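Local coordinates for protein tryptophan synthase alpha-subunit (Pyrococcus furiosus, PDB 1GEQ) that catalyses the aldol cleavage of indoleglycerol phosphate to indole and glyceraldehyde 3-phosphate, a step in the final stage of tryptophan biosynthesis, at residues V160-L165 with Y180-R185. Sequence-based numbering, arbitrary orientation.
Sequences VYLVSL and YDLLRR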
loop_
_atom_site.group_PDB
_atom_site.type_symbol
_atom_site.label_atom_id
_atom_site.label_comp_id
_atom_site.label_asym_id
_atom_site.label_seq_id
_atom_site.Cartn_x
_atom_site.Cartn_y
_atom_site.Cartn_z
ATOM N N VAL A 160 -6.165 -4.207 -7.927
ATOM C CA VAL A 160 -5.295 -3.453 -8.808
ATOM C C VAL A 160 -5.058 -2.088 -8.174
ATOM O O VAL A 160 -6.004 -1.395 -7.797
ATOM C CB VAL A 160 -5.937 -3.279 -10.202
ATOM C CG1 VAL A 160 -5.074 -2.379 -11.065
ATOM C CG2 VAL A 160 -6.103 -4.653 -10.861
ATOM N N TYR A 161 -3.795 -1.706 -8.054
ATOM C CA TYR A 161 -3.467 -0.430 -7.439
ATOM C C TYR A 161 -3.060 0.604 -8.493
ATOM O O TYR A 161 -2.043 0.463 -9.159
ATOM C CB TYR A 161 -2.352 -0.649 -6.409
ATOM C CG TYR A 161 -1.929 0.572 -5.620
ATOM C CD1 TYR A 161 -2.846 1.558 -5.264
ATOM C CD2 TYR A 161 -0.615 0.709 -5.173
ATOM C CE1 TYR A 161 -2.462 2.650 -4.475
ATOM C CE2 TYR A 161 -0.225 1.794 -4.382
ATOM C CZ TYR A 161 -1.153 2.755 -4.041
ATOM O OH TYR A 161 -0.754 3.831 -3.285
ATOM N N LEU A 162 -3.886 1.632 -8.642
ATOM C CA LEU A 162 -3.632 2.698 -9.609
ATOM C C LEU A 162 -2.882 3.829 -8.907
ATOM O O LEU A 162 -3.300 4.294 -7.846
ATOM C CB LEU A 162 -4.953 3.249 -10.162
ATOM C CG LEU A 162 -5.943 2.245 -10.765
ATOM C CD1 LEU A 162 -7.093 3.004 -11.442
ATOM C CD2 LEU A 162 -5.237 1.364 -11.752
ATOM N N VAL A 163 -1.779 4.275 -9.498
ATOM C CA VAL A 163 -1.008 5.351 -8.890
ATOM C C VAL A 163 -0.761 6.479 -9.888
ATOM O O VAL A 163 -0.945 6.303 -11.095
ATOM C CB VAL A 163 0.364 4.845 -8.367
ATOM C CG1 VAL A 163 0.160 3.837 -7.242
ATOM C CG2 VAL A 163 1.159 4.219 -9.513
ATOM N N SER A 164 -0.345 7.634 -9.381
ATOM C CA SER A 164 -0.069 8.787 -10.233
ATOM C C SER A 164 1.409 8.764 -10.632
ATOM O O SER A 164 2.242 8.236 -9.896
ATOM C CB SER A 164 -0.399 10.071 -9.467
ATOM O OG SER A 164 -0.825 11.092 -10.347
ATOM N N LEU A 165 1.737 9.353 -11.786
ATOM C CA LEU A 165 3.120 9.357 -12.269
ATOM C C LEU A 165 4.171 9.636 -11.196
ATOM O O LEU A 165 5.186 8.943 -11.136
ATOM C CB LEU A 165 3.276 10.344 -13.432
ATOM C CG LEU A 165 2.785 9.807 -14.783
ATOM C CD1 LEU A 165 2.735 10.927 -15.809
ATOM C CD2 LEU A 165 3.693 8.682 -15.246
ATOM N N TYR A 180 -7.579 10.632 -13.313
ATOM C CA TYR A 180 -8.990 10.304 -13.449
ATOM C C TYR A 180 -9.182 9.442 -14.690
ATOM O O TYR A 180 -10.019 8.537 -14.702
ATOM C CB TYR A 180 -9.829 11.578 -13.579
ATOM C CG TYR A 180 -10.154 12.243 -12.263
ATOM C CD1 TYR A 180 -9.531 13.431 -11.881
ATOM C CD2 TYR A 180 -11.095 11.692 -11.406
ATOM C CE1 TYR A 180 -9.836 14.049 -10.677
ATOM C CE2 TYR A 180 -11.410 12.305 -10.191
ATOM C CZ TYR A 180 -10.780 13.485 -9.838
ATOM O OH TYR A 180 -11.100 14.104 -8.651
ATOM N N ASP A 181 -8.407 9.731 -15.735
ATOM C CA ASP A 181 -8.506 8.971 -16.974
ATOM C C ASP A 181 -8.106 7.524 -16.729
ATOM O O ASP A 181 -8.741 6.594 -17.239
ATOM C CB ASP A 181 -7.600 9.567 -18.059
ATOM C CG ASP A 181 -7.596 8.738 -19.338
ATOM O OD1 ASP A 181 -6.641 7.959 -19.557
ATOM O OD2 ASP A 181 -8.565 8.852 -20.118
ATOM N N LEU A 182 -7.049 7.340 -15.948
ATOM C CA LEU A 182 -6.556 6.002 -15.637
ATOM C C LEU A 182 -7.654 5.222 -14.889
ATOM O O LEU A 182 -7.877 4.048 -15.148
ATOM C CB LEU A 182 -5.315 6.101 -14.752
ATOM C CG LEU A 182 -4.334 4.919 -14.672
ATOM C CD1 LEU A 182 -3.684 4.903 -13.294
ATOM C CD2 LEU A 182 -5.018 3.623 -14.940
ATOM N N LEU A 183 -8.312 5.889 -13.947
ATOM C CA LEU A 183 -9.379 5.256 -13.168
ATOM C C LEU A 183 -10.559 4.870 -14.067
ATOM O O LEU A 183 -11.074 3.758 -13.985
ATOM C CB LEU A 183 -9.854 6.208 -12.063
ATOM C CG LEU A 183 -11.081 5.772 -11.239
ATOM C CD1 LEU A 183 -10.842 4.400 -10.602
ATOM C CD2 LEU A 183 -11.341 6.829 -10.190
ATOM N N ARG A 184 -10.977 5.794 -14.930
ATOM C CA ARG A 184 -12.085 5.542 -15.847
ATOM C C ARG A 184 -11.800 4.304 -16.692
ATOM O O ARG A 184 -12.635 3.404 -16.800
ATOM C CB ARG A 184 -12.301 6.742 -16.775
ATOM C CG ARG A 184 -13.593 6.657 -17.580
ATOM C CD ARG A 184 -13.576 7.558 -18.809
ATOM N NE ARG A 184 -12.721 7.013 -19.864
ATOM C CZ ARG A 184 -11.567 7.546 -20.254
ATOM N NH1 ARG A 184 -11.112 8.650 -19.677
ATOM N NH2 ARG A 184 -10.866 6.969 -21.220
ATOM N N ARG A 185 -10.616 4.276 -17.297
ATOM C CA ARG A 185 -10.181 3.163 -18.131
ATOM C C ARG A 185 -10.142 1.864 -17.332
ATOM O O ARG A 185 -10.603 0.820 -17.797
ATOM C CB ARG A 185 -8.787 3.463 -18.723
ATOM C CG ARG A 185 -8.822 4.339 -19.972
ATOM C CD ARG A 185 -7.513 5.080 -20.196
ATOM N NE ARG A 185 -6.346 4.236 -19.989
ATOM C CZ ARG A 185 -5.214 4.657 -19.440
ATOM N NH1 ARG A 185 -5.092 5.909 -19.036
ATOM N NH2 ARG A 185 -4.201 3.829 -19.293
#
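Leu-162 of barrel strand 159-163 meets Leu-182 and Leu-183 of helix 177-189 in a buried, largely apolar strand-helix contact on the outside of the barrel. The short strand and helix axes run nearly antiparallel, at 158° and 9.0 Å apart. Leu-162 sends its CB toward the helix, and its two methyls divide the work: CD1 lies 3.6 Å from CA of Leu-183, against the helix backbone, while CD2 meets CD2 of Leu-182 at 3.9 Å. In Leu-182, CG anti to the backbone N (chi1 -159°) carries the branched end to the strand, where CD1 packs 3.8 Å from CB of Leu-162. The same methyl comes within 3.8 Å of the carbonyl O of Val-163, a buried acceptor without a partner in the model. Leu-183 adds CD1, 4.1 Å from CD1 of Leu-162, and also touches Val-196 of the next strand. Leucine's branched hydrocarbon end suits such a seam, leaving no polar group to satisfy. Farther round the helix, Asp-181 forms salt bridges with Arg-184 and Arg-185. Val-163 turns its CB away from the helix; its side chain is about 7 Å from those of the proton acceptors Glu-36 and Asp-47. Such leucine packing between strand and following helix is characteristic of TIM-barrel beta-alpha units.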